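Side-chain contacts in putative rubredoxin reductase (Rhodopseudomonas palustris, PDB 3FG2), which probably passes electrons from NADH through its bound FAD to a ferredoxin that serves the cytochrome P450 CYP199A2: residues S19-K24 with D69-L74; A12-A17 with L59-E64; Y189-H194 with M201-R206. One frame throughout, in Å; residues are numbered along the deposited sequence.

How the interactions relate
Interactions 1 and 2 share helix 11-22, the first helix of the chain, whose start meets the FAD diphosphate. Interaction 2 uses that start, and interaction 1 the helix end, at the edge strand 72-75 of the parallel sheet. Their centres lie about 11 Å apart, and they touch where Ile72 packs on Ala17. Along the chain their segments alternate: 12-17, 19-24, 59-64, 69-74. Interaction 3 comes later, after both have closed, and joins helix 184-196 to the edge strand 200-202. It lies across the chain's centre, about 36 Å from interaction 2 and about 45 Å from interaction 1, centre to centre. Interactions 1 and 2 thus flank the cofactor-binding helix, whereas interaction 3 belongs to the second, separate parallel sheet.

Interaction 1 of 3, residues S19-K24 with D69-L74; sequences SLRQAK and DQAIEL
Arg21 reaches out from the last turn of helix 11-22 and takes hold of two consecutive backbone carbonyls, those of Gln70 and Ala71. Its NE gives a hydrogen bond to Gln70 O at 2.8 Å, with an N-H...O angle of 152°. The oxygen lies close to the guanidinium plane, and the donor arrives almost in line with the C=O bond. NH2 makes the second bond, to Ala71 O at 2.8 Å, but from above that carbonyl's plane. The guanidinium therefore meets the chain with its edge, and two bonds to successive residues fix its rotation.

Van der Waals contacts surround this grip. The methyl of Ala71 sits beside the guanidinium, its CB 3.3 Å from Arg21 NH2. Further back, Arg21 CG passes Ile72 CG1 at 4.1 Å, the two side chains running past each other in opposite directions. At the inner end of the arginine, its CB comes within 4.1 Å of Gln70 OE1.

A bend at chi2 (-50°) turns the arginine chain after CG and carries its polar end to the carbonyls. On the other segment, Ala71 closes helix 64-69 with a Schellman motif, and its positive phi belongs to the turn in which the two acceptor carbonyls lie. Helix 11-22 also ends in a Schellman motif, with Lys24 as its C-prime residue, so Arg21 joins two helix ends.

A further bond from Arg21 NH1 to Gly27 O ties the same guanidinium to the link between helix 11-22 and strand 29-32. Arg21 also packs on Ile29, while Glu73 pairs through its backbone with Ile29 and Leu31. The contact thus fastens the end of helix 11-22 beside strands 29-32 and 72-75 at one margin of the parallel sheet.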
loop_
_atom_site.group_PDB
_atom_site.type_symbol
_atom_site.label_atom_id
_atom_site.label_comp_id
_atom_site.label_asym_id
_atom_site.label_seq_id
_atom_site.Cartn_x
_atom_site.Cartn_y
_atom_site.Cartn_z
ATOM N N SER A 19 8.861 -9.431 -15.274
ATOM C CA SER A 19 9.445 -8.457 -16.185
ATOM C C SER A 19 10.851 -8.851 -16.602
ATOM O O SER A 19 11.310 -8.507 -17.695
ATOM C CB SER A 19 9.477 -7.072 -15.541
ATOM O OG SER A 19 8.163 -6.572 -15.369
ATOM N N LEU A 20 11.533 -9.571 -15.722
ATOM C CA LEU A 20 12.888 -10.014 -16.002
ATOM C C LEU A 20 12.828 -11.002 -17.171
ATOM O O LEU A 20 13.605 -10.903 -18.127
ATOM C CB LEU A 20 13.466 -10.673 -14.751
ATOM C CG LEU A 20 14.940 -10.506 -14.368
ATOM C CD1 LEU A 20 15.474 -9.132 -14.756
ATOM C CD2 LEU A 20 15.051 -10.730 -12.854
ATOM N N ARG A 21 11.886 -11.939 -17.099
ATOM C CA ARG A 21 11.722 -12.931 -18.156
ATOM C C ARG A 21 11.252 -12.299 -19.460
ATOM O O ARG A 21 11.786 -12.600 -20.529
ATOM C CB ARG A 21 10.734 -14.026 -17.733
ATOM C CG ARG A 21 11.326 -15.088 -16.807
ATOM C CD ARG A 21 12.643 -15.653 -17.359
ATOM N NE ARG A 21 13.098 -16.820 -16.608
ATOM C CZ ARG A 21 14.366 -17.053 -16.294
ATOM N NH1 ARG A 21 15.306 -16.198 -16.668
ATOM N NH2 ARG A 21 14.694 -18.131 -15.594
ATOM N N GLN A 22 10.248 -11.433 -19.379
ATOM C CA GLN A 22 9.749 -10.776 -20.580
ATOM C C GLN A 22 10.903 -10.139 -21.332
ATOM O O GLN A 22 10.939 -10.164 -22.557
ATOM C CB GLN A 22 8.710 -9.708 -20.225
ATOM C CG GLN A 22 7.373 -10.279 -19.776
ATOM C CD GLN A 22 6.372 -9.194 -19.447
ATOM O OE1 GLN A 22 6.071 -8.341 -20.279
ATOM N NE2 GLN A 22 5.850 -9.221 -18.229
ATOM N N ALA A 23 11.852 -9.576 -20.591
ATOM C CA ALA A 23 13.015 -8.931 -21.188
ATOM C C ALA A 23 14.074 -9.957 -21.587
ATOM O O ALA A 23 15.217 -9.603 -21.888
ATOM C CB ALA A 23 13.605 -7.915 -20.216
ATOM N N LYS A 24 13.691 -11.228 -21.574
ATOM C CA LYS A 24 14.587 -12.312 -21.960
ATOM C C LYS A 24 15.873 -12.442 -21.145
ATOM O O LYS A 24 16.953 -12.635 -21.712
ATOM C CB LYS A 24 14.955 -12.178 -23.440
ATOM C CG LYS A 24 14.190 -13.088 -24.394
ATOM C CD LYS A 24 12.742 -12.665 -24.602
ATOM C CE LYS A 24 11.808 -13.302 -23.589
ATOM N NZ LYS A 24 10.382 -13.015 -23.912
ATOM N N ASP A 69 6.518 -22.700 -16.358
ATOM C CA ASP A 69 6.622 -22.332 -17.764
ATOM C C ASP A 69 7.550 -21.134 -17.962
ATOM O O ASP A 69 8.130 -20.954 -19.035
ATOM C CB ASP A 69 5.240 -21.980 -18.317
ATOM C CG ASP A 69 4.240 -23.107 -18.161
ATOM O OD1 ASP A 69 3.058 -22.905 -18.518
ATOM O OD2 ASP A 69 4.635 -24.193 -17.685
ATOM N N GLN A 70 7.684 -20.316 -16.921
ATOM C CA GLN A 70 8.513 -19.118 -16.992
ATOM C C GLN A 70 9.930 -19.302 -16.465
ATOM O O GLN A 70 10.742 -18.374 -16.519
ATOM C CB GLN A 70 7.839 -17.978 -16.229
ATOM C CG GLN A 70 6.487 -17.561 -16.782
ATOM C CD GLN A 70 6.565 -17.110 -18.224
ATOM O OE1 GLN A 70 7.540 -16.483 -18.633
ATOM N NE2 GLN A 70 5.528 -17.412 -18.998
ATOM N N ALA A 71 10.230 -20.495 -15.964
ATOM C CA ALA A 71 11.556 -20.777 -15.423
ATOM C C ALA A 71 11.841 -19.905 -14.205
ATOM O O ALA A 71 12.992 -19.552 -13.938
ATOM C CB ALA A 71 12.625 -20.549 -16.489
ATOM N N ILE A 72 10.784 -19.544 -13.479
ATOM C CA ILE A 72 10.927 -18.739 -12.270
ATOM C C ILE A 72 10.814 -19.695 -11.097
ATOM O O ILE A 72 9.737 -20.207 -10.797
ATOM C CB ILE A 72 9.829 -17.656 -12.156
ATOM C CG1 ILE A 72 9.993 -16.634 -13.283
ATOM C CG2 ILE A 72 9.919 -16.964 -10.802
ATOM C CD1 ILE A 72 8.975 -15.511 -13.268
ATOM N N GLU A 73 11.940 -19.935 -10.441
ATOM C CA GLU A 73 11.992 -20.855 -9.315
ATOM C C GLU A 73 11.299 -20.289 -8.078
ATOM O O GLU A 73 11.816 -19.375 -7.428
ATOM C CB GLU A 73 13.454 -21.180 -8.994
ATOM C CG GLU A 73 13.661 -22.531 -8.347
ATOM C CD GLU A 73 15.111 -22.777 -8.004
ATOM O OE1 GLU A 73 15.969 -22.600 -8.897
ATOM O OE2 GLU A 73 15.388 -23.149 -6.841
ATOM N N LEU A 74 10.132 -20.843 -7.754
ATOM C CA LEU A 74 9.363 -20.395 -6.597
ATOM C C LEU A 74 9.741 -21.180 -5.348
ATOM O O LEU A 74 9.279 -22.305 -5.157
ATOM C CB LEU A 74 7.871 -20.558 -6.862
ATOM C CG LEU A 74 6.987 -19.818 -5.865
ATOM C CD1 LEU A 74 7.271 -18.329 -5.964
ATOM C CD2 LEU A 74 5.519 -20.111 -6.151
#

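Interaction 2 of 3, residues A12-A17 with L59-E64; sequences AGFQVA and LMFRPE. With FAD (flavin-adenine dinucleotide), chain B.
Phe14 turns its ring toward the 59-64 loop with CG anti to the backbone N (chi1 169°), and Phe61 answers with CG anti to its carbonyl carbon (chi1 -78°). Their rings come together as an offset stack with essentially parallel planes and centroids 4.5 Å apart. The displacement brings CD2 of Phe14 over the rim of the Phe61 ring. It also places Phe61 CB over the face of Phe14, 3.7 Å from that ring's centroid, as a CH-pi contact.

Arg62 approaches the same phenylalanine at its edge, with its CG 3.4 Å from Phe14 CZ. Bent at chi2 (-60°), the arginine folds back so that a guanidinium face lies over Phe14 CZ, which is 4.0 Å from Arg62 CZ. The ring and guanidinium planes are perpendicular: Phe14 offers its edge, and the cation-pi partner of Arg62 is instead Phe66 of helix 64-69.

Phe14 directly follows Gly13, the last glycine of what appears to be a Rossmann-type GxGxxG motif running into the helix. At the start of that helix, Ala12 N donates a 2.6 Å hydrogen bond to FAD O1P. His11, another FAD-binding residue, sets its ring edge-to-face with Phe61. The chemistry is thus divided: a backbone amide meets the negative diphosphate, while dispersion and CH-pi contacts hold the 59-64 loop against the helix that carries this amide.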
loop_
_atom_site.group_PDB
_atom_site.type_symbol
_atom_site.label_atom_id
_atom_site.label_comp_id
_atom_site.label_asym_id
_atom_site.label_seq_id
_atom_site.Cartn_x
_atom_site.Cartn_y
_atom_site.Cartn_z
ATOM N N ALA A 12 5.826 -6.343 -5.959
ATOM C CA ALA A 12 7.144 -6.052 -6.529
ATOM C C ALA A 12 7.988 -7.300 -6.844
ATOM O O ALA A 12 8.598 -7.393 -7.915
ATOM C CB ALA A 12 7.920 -5.121 -5.597
ATOM N N GLY A 13 8.029 -8.247 -5.910
ATOM C CA GLY A 13 8.808 -9.453 -6.120
ATOM C C GLY A 13 8.352 -10.230 -7.338
ATOM O O GLY A 13 9.161 -10.639 -8.174
ATOM N N PHE A 14 7.045 -10.437 -7.437
ATOM C CA PHE A 14 6.467 -11.163 -8.557
ATOM C C PHE A 14 6.689 -10.426 -9.880
ATOM O O PHE A 14 7.061 -11.035 -10.885
ATOM C CB PHE A 14 4.968 -11.359 -8.327
ATOM C CG PHE A 14 4.231 -11.854 -9.534
ATOM C CD1 PHE A 14 4.357 -13.170 -9.949
ATOM C CD2 PHE A 14 3.422 -10.990 -10.269
ATOM C CE1 PHE A 14 3.683 -13.626 -11.084
ATOM C CE2 PHE A 14 2.744 -11.434 -11.406
ATOM C CZ PHE A 14 2.875 -12.755 -11.814
ATOM N N GLN A 15 6.463 -9.115 -9.873
ATOM C CA GLN A 15 6.622 -8.306 -11.078
ATOM C C GLN A 15 8.042 -8.261 -11.626
ATOM O O GLN A 15 8.239 -8.328 -12.840
ATOM C CB GLN A 15 6.129 -6.880 -10.830
ATOM C CG GLN A 15 6.065 -6.035 -12.092
ATOM C CD GLN A 15 5.126 -6.620 -13.136
ATOM O OE1 GLN A 15 5.524 -6.874 -14.280
ATOM N NE2 GLN A 15 3.870 -6.838 -12.747
ATOM N N VAL A 16 9.039 -8.138 -10.757
ATOM C CA VAL A 16 10.413 -8.095 -11.242
ATOM C C VAL A 16 10.778 -9.447 -11.863
ATOM O O VAL A 16 11.487 -9.511 -12.865
ATOM C CB VAL A 16 11.410 -7.750 -10.118
ATOM C CG1 VAL A 16 11.467 -8.866 -9.102
ATOM C CG2 VAL A 16 12.780 -7.499 -10.709
ATOM N N ALA A 17 10.280 -10.528 -11.274
ATOM C CA ALA A 17 10.554 -11.856 -11.805
ATOM C C ALA A 17 9.991 -11.935 -13.221
ATOM O O ALA A 17 10.694 -12.282 -14.172
ATOM C CB ALA A 17 9.901 -12.924 -10.924
ATOM N N LEU A 59 -6.998 -14.846 -5.298
ATOM C CA LEU A 59 -6.219 -13.613 -5.365
ATOM C C LEU A 59 -4.829 -13.816 -5.977
ATOM O O LEU A 59 -4.061 -12.865 -6.115
ATOM C CB LEU A 59 -6.067 -13.017 -3.963
ATOM C CG LEU A 59 -7.343 -12.762 -3.157
ATOM C CD1 LEU A 59 -6.970 -12.162 -1.807
ATOM C CD2 LEU A 59 -8.274 -11.834 -3.925
ATOM N N MET A 60 -4.507 -15.056 -6.335
ATOM C CA MET A 60 -3.214 -15.376 -6.938
ATOM C C MET A 60 -2.944 -14.537 -8.192
ATOM O O MET A 60 -3.856 -14.276 -8.981
ATOM C CB MET A 60 -3.169 -16.862 -7.313
ATOM C CG MET A 60 -4.316 -17.298 -8.230
ATOM S SD MET A 60 -4.069 -18.903 -9.056
ATOM C CE MET A 60 -4.482 -20.039 -7.776
ATOM N N PHE A 61 -1.698 -14.111 -8.374
ATOM C CA PHE A 61 -1.335 -13.332 -9.556
ATOM C C PHE A 61 -1.515 -14.228 -10.776
ATOM O O PHE A 61 -2.301 -13.925 -11.672
ATOM C CB PHE A 61 0.123 -12.869 -9.480
ATOM C CG PHE A 61 0.347 -11.687 -8.578
ATOM C CD1 PHE A 61 1.180 -11.790 -7.473
ATOM C CD2 PHE A 61 -0.253 -10.460 -8.854
ATOM C CE1 PHE A 61 1.415 -10.684 -6.655
ATOM C CE2 PHE A 61 -0.025 -9.353 -8.044
ATOM C CZ PHE A 61 0.811 -9.465 -6.943
ATOM N N ARG A 62 -0.767 -15.329 -10.796
ATOM C CA ARG A 62 -0.828 -16.316 -11.869
ATOM C C ARG A 62 -0.925 -17.684 -11.205
ATOM O O ARG A 62 -0.601 -17.834 -10.026
ATOM C CB ARG A 62 0.437 -16.271 -12.737
ATOM C CG ARG A 62 0.747 -14.919 -13.352
ATOM C CD ARG A 62 -0.370 -14.431 -14.266
ATOM N NE ARG A 62 -0.378 -12.970 -14.348
ATOM C CZ ARG A 62 0.516 -12.245 -15.013
ATOM N NH1 ARG A 62 1.495 -12.845 -15.673
ATOM N NH2 ARG A 62 0.449 -10.919 -14.988
ATOM N N PRO A 63 -1.388 -18.700 -11.944
ATOM C CA PRO A 63 -1.490 -20.031 -11.342
ATOM C C PRO A 63 -0.120 -20.695 -11.198
ATOM O O PRO A 63 0.859 -20.262 -11.804
ATOM C CB PRO A 63 -2.420 -20.774 -12.300
ATOM C CG PRO A 63 -2.106 -20.143 -13.621
ATOM C CD PRO A 63 -2.013 -18.670 -13.278
ATOM N N GLU A 64 -0.062 -21.744 -10.390
ATOM C CA GLU A 64 1.177 -22.465 -10.135
ATOM C C GLU A 64 1.989 -22.825 -11.386
ATOM O O GLU A 64 3.211 -22.646 -11.420
ATOM C CB GLU A 64 0.856 -23.724 -9.329
ATOM C CG GLU A 64 2.059 -24.564 -8.958
ATOM C CD GLU A 64 1.813 -25.389 -7.709
ATOM O OE1 GLU A 64 0.698 -25.948 -7.571
ATOM O OE2 GLU A 64 2.738 -25.482 -6.868
HETATM P PA FAD B . 4.170 -6.788 -0.524
HETATM O O1A FAD B . 3.814 -6.532 0.896
HETATM O O2A FAD B . 3.218 -7.044 -1.451
HETATM O O5B FAD B . 4.900 -8.133 -0.370
HETATM C C5B FAD B . 6.052 -8.358 0.502
HETATM C C4B FAD B . 6.211 -9.894 0.532
HETATM O O4B FAD B . 7.583 -10.178 1.001
HETATM C C3B FAD B . 5.278 -10.642 1.502
HETATM O O3B FAD B . 4.626 -11.765 0.996
HETATM C C2B FAD B . 6.175 -10.857 2.689
HETATM O O2B FAD B . 5.729 -11.858 3.551
HETATM C C1B FAD B . 7.454 -11.238 2.005
HETATM N N9A FAD B . 8.694 -11.115 2.776
HETATM C C8A FAD B . 9.001 -10.150 3.701
HETATM N N7A FAD B . 10.204 -10.313 4.238
HETATM C C5A FAD B . 10.711 -11.431 3.643
HETATM C C6A FAD B . 12.002 -12.138 3.808
HETATM N N6A FAD B . 12.952 -11.764 4.634
HETATM N N1A FAD B . 12.155 -13.256 3.013
HETATM C C2A FAD B . 11.187 -13.683 2.135
HETATM N N3A FAD B . 9.984 -13.097 1.926
HETATM C C4A FAD B . 9.791 -11.970 2.705
HETATM N N1 FAD B . -2.166 -0.171 -3.216
HETATM C C2 FAD B . -2.832 0.419 -4.209
HETATM O O2 FAD B . -2.267 1.070 -5.036
HETATM N N3 FAD B . -4.254 0.304 -4.345
HETATM C C4 FAD B . -5.009 -0.434 -3.449
HETATM O O4 FAD B . -6.214 -0.515 -3.600
HETATM C C4X FAD B . -4.290 -1.088 -2.360
HETATM N N5 FAD B . -4.974 -1.832 -1.456
HETATM C C5X FAD B . -4.263 -2.447 -0.441
HETATM C C6 FAD B . -4.997 -3.235 0.490
HETATM C C7 FAD B . -4.374 -3.892 1.532
HETATM C C7M FAD B . -5.201 -4.720 2.496
HETATM C C8 FAD B . -2.920 -3.783 1.697
HETATM C C8M FAD B . -2.171 -4.478 2.813
HETATM C C9 FAD B . -2.183 -3.001 0.783
HETATM C C9A FAD B . -2.839 -2.337 -0.282
HETATM N N10 FAD B . -2.140 -1.526 -1.271
HETATM C C10 FAD B . -2.825 -0.918 -2.285
HETATM C "C1'" FAD B . -0.667 -1.405 -1.130
HETATM C "C2'" FAD B . 0.051 -2.513 -1.961
HETATM O "O2'" FAD B . -0.451 -3.766 -1.550
HETATM C "C3'" FAD B . 1.539 -2.397 -1.702
HETATM O "O3'" FAD B . 2.004 -1.130 -2.154
HETATM C "C4'" FAD B . 2.277 -3.501 -2.440
HETATM O "O4'" FAD B . 1.813 -4.804 -2.000
HETATM C "C5'" FAD B . 3.753 -3.363 -2.155
HETATM O "O5'" FAD B . 4.480 -4.550 -2.900
HETATM P P FAD B . 5.698 -5.173 -2.279
HETATM O O1P FAD B . 6.084 -6.241 -3.342
HETATM O O2P FAD B . 6.708 -4.266 -1.960
HETATM O O3P FAD B . 5.345 -5.837 -1.021
#

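Interaction 3 of 3, residues Y189-H194 with M201-R206; sequences YFHDRH and MHYGVR
The beta-alpha-beta unit of strand 167-171, helix 184-196 and strand 200-202 brings His191 and His194 against Met201 and Tyr203. It lies in the second parallel sheet, where strand 200-202 forms the edge and neighbours strand 167-171. The two histidines are three residues apart in the helix, almost one turn, and meet the 201-206 segment at separate points.

His191 sets CG anti to the backbone N (chi1 165°), which swings its imidazole toward Tyr203. The two rings lie rim to rim, with centroids 5.7 Å apart and planes inclined by 33°, so neither covers the other's face. Which way round the imidazole sits is uncertain, and its finer contacts with the tyrosine are therefore doubtful. Tyr203 also touches Val177.

Met201, on the strand, makes the other half of the contact. It aims its CB at the helix, and bends at chi2 (61°) and chi3 carry the methyl across to His194. The touch is carbon on carbon and comes at a slant to the imidazole. Leu155 of helix 152-163 packs on both residues, so the pair lies where helix 184-196, strand 200-202 and helix 152-163 meet. The polar end of His194 is engaged elsewhere, with NE2 hydrogen-bonded to Gln324 OE1. On its carbon side, Met201 CE lies 3.7 Å from His194 CB and 3.9 Å from His194 CD2.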
loop_
_atom_site.group_PDB
_atom_site.type_symbol
_atom_site.label_atom_id
_atom_site.label_comp_id
_atom_site.label_asym_id
_atom_site.label_seq_id
_atom_site.Cartn_x
_atom_site.Cartn_y
_atom_site.Cartn_z
ATOM N N TYR A 189 -15.704 14.651 2.520
ATOM C CA TYR A 189 -16.644 13.853 1.730
ATOM C C TYR A 189 -16.822 12.453 2.311
ATOM O O TYR A 189 -17.943 11.985 2.520
ATOM C CB TYR A 189 -16.163 13.717 0.275
ATOM C CG TYR A 189 -17.018 12.772 -0.551
ATOM C CD1 TYR A 189 -18.284 13.160 -1.010
ATOM C CD2 TYR A 189 -16.592 11.470 -0.818
ATOM C CE1 TYR A 189 -19.110 12.271 -1.711
ATOM C CE2 TYR A 189 -17.410 10.566 -1.521
ATOM C CZ TYR A 189 -18.667 10.976 -1.963
ATOM O OH TYR A 189 -19.475 10.092 -2.651
ATOM N N PHE A 190 -15.710 11.777 2.563
ATOM C CA PHE A 190 -15.773 10.429 3.097
ATOM C C PHE A 190 -16.264 10.370 4.531
ATOM O O PHE A 190 -16.824 9.356 4.959
ATOM C CB PHE A 190 -14.418 9.739 2.935
ATOM C CG PHE A 190 -14.181 9.245 1.545
ATOM C CD1 PHE A 190 -13.330 9.922 0.681
ATOM C CD2 PHE A 190 -14.872 8.128 1.070
ATOM C CE1 PHE A 190 -13.174 9.498 -0.640
ATOM C CE2 PHE A 190 -14.724 7.694 -0.252
ATOM C CZ PHE A 190 -13.876 8.379 -1.107
ATOM N N HIS A 191 -16.066 11.454 5.276
ATOM C CA HIS A 191 -16.550 11.484 6.641
ATOM C C HIS A 191 -18.073 11.478 6.568
ATOM O O HIS A 191 -18.735 10.782 7.331
ATOM C CB HIS A 191 -16.078 12.737 7.377
ATOM C CG HIS A 191 -16.819 12.988 8.653
ATOM N ND1 HIS A 191 -18.085 13.534 8.681
ATOM C CD2 HIS A 191 -16.505 12.705 9.938
ATOM C CE1 HIS A 191 -18.518 13.577 9.929
ATOM N NE2 HIS A 191 -17.577 13.078 10.711
ATOM N N ASP A 192 -18.621 12.255 5.636
ATOM C CA ASP A 192 -20.067 12.333 5.461
ATOM C C ASP A 192 -20.639 10.985 5.008
ATOM O O ASP A 192 -21.587 10.468 5.604
ATOM C CB ASP A 192 -20.438 13.413 4.431
ATOM C CG ASP A 192 -20.202 14.834 4.939
ATOM O OD1 ASP A 192 -20.090 15.037 6.167
ATOM O OD2 ASP A 192 -20.147 15.762 4.103
ATOM N N ARG A 193 -20.060 10.419 3.954
ATOM C CA ARG A 193 -20.514 9.142 3.424
ATOM C C ARG A 193 -20.536 8.044 4.479
ATOM O O ARG A 193 -21.540 7.344 4.634
ATOM C CB ARG A 193 -19.623 8.717 2.260
ATOM C CG ARG A 193 -19.708 9.672 1.079
ATOM C CD ARG A 193 -21.080 9.590 0.425
ATOM N NE ARG A 193 -21.229 8.359 -0.347
ATOM C CZ ARG A 193 -22.389 7.748 -0.575
ATOM N NH1 ARG A 193 -23.516 8.246 -0.085
ATOM N NH2 ARG A 193 -22.421 6.642 -1.303
ATOM N N HIS A 194 -19.431 7.894 5.204
ATOM C CA HIS A 194 -19.345 6.867 6.236
ATOM C C HIS A 194 -20.300 7.130 7.389
ATOM O O HIS A 194 -20.968 6.214 7.866
ATOM C CB HIS A 194 -17.908 6.747 6.740
ATOM C CG HIS A 194 -16.987 6.109 5.750
ATOM N ND1 HIS A 194 -17.297 4.929 5.111
ATOM C CD2 HIS A 194 -15.769 6.480 5.291
ATOM C CE1 HIS A 194 -16.308 4.600 4.299
ATOM N NE2 HIS A 194 -15.369 5.525 4.390
ATOM N N MET A 201 -17.569 8.214 13.682
ATOM C CA MET A 201 -16.186 8.666 13.594
ATOM C C MET A 201 -15.745 9.392 14.866
ATOM O O MET A 201 -16.498 10.188 15.426
ATOM C CB MET A 201 -16.020 9.601 12.394
ATOM C CG MET A 201 -15.055 9.075 11.353
ATOM S SD MET A 201 -15.594 7.490 10.646
ATOM C CE MET A 201 -15.031 7.681 8.951
ATOM N N HIS A 202 -14.523 9.117 15.316
ATOM C CA HIS A 202 -13.972 9.753 16.510
ATOM C C HIS A 202 -12.597 10.332 16.183
ATOM O O HIS A 202 -11.667 9.593 15.847
ATOM C CB HIS A 202 -13.832 8.724 17.625
ATOM C CG HIS A 202 -15.116 8.041 17.973
ATOM N ND1 HIS A 202 -16.032 8.581 18.851
ATOM C CD2 HIS A 202 -15.643 6.868 17.551
ATOM C CE1 HIS A 202 -17.066 7.765 18.959
ATOM N NE2 HIS A 202 -16.855 6.718 18.181
ATOM N N TYR A 203 -12.467 11.650 16.284
ATOM C CA TYR A 203 -11.204 12.308 15.977
ATOM C C TYR A 203 -10.459 12.834 17.199
ATOM O O TYR A 203 -11.037 12.987 18.272
ATOM C CB TYR A 203 -11.439 13.467 15.003
ATOM C CG TYR A 203 -12.090 13.042 13.716
ATOM C CD1 TYR A 203 -13.445 13.281 13.482
ATOM C CD2 TYR A 203 -11.358 12.373 12.736
ATOM C CE1 TYR A 203 -14.056 12.861 12.296
ATOM C CE2 TYR A 203 -11.952 11.950 11.562
ATOM C CZ TYR A 203 -13.298 12.197 11.343
ATOM O OH TYR A 203 -13.872 11.781 10.167
ATOM N N GLY A 204 -9.170 13.108 17.011
ATOM C CA GLY A 204 -8.347 13.646 18.077
ATOM C C GLY A 204 -8.078 12.730 19.250
ATOM O O GLY A 204 -7.738 13.209 20.334
ATOM N N VAL A 205 -8.202 11.423 19.040
ATOM C CA VAL A 205 -7.978 10.460 20.109
ATOM C C VAL A 205 -7.114 9.252 19.722
ATOM O O VAL A 205 -7.051 8.861 18.553
ATOM C CB VAL A 205 -9.328 9.947 20.662
ATOM C CG1 VAL A 205 -9.970 11.021 21.540
ATOM C CG2 VAL A 205 -10.270 9.594 19.500
ATOM N N ARG A 206 -6.445 8.684 20.724
ATOM C CA ARG A 206 -5.590 7.510 20.555
ATOM C C ARG A 206 -6.131 6.430 21.467
ATOM O O ARG A 206 -6.812 6.727 22.453
ATOM C CB ARG A 206 -4.158 7.760 21.038
ATOM C CG ARG A 206 -3.401 8.896 20.422
ATOM C CD ARG A 206 -2.132 9.124 21.241
ATOM N NE ARG A 206 -1.312 7.917 21.314
ATOM C CZ ARG A 206 -0.168 7.746 20.657
ATOM N NH1 ARG A 206 0.308 8.711 19.875
ATOM N NH2 ARG A 206 0.497 6.603 20.771
#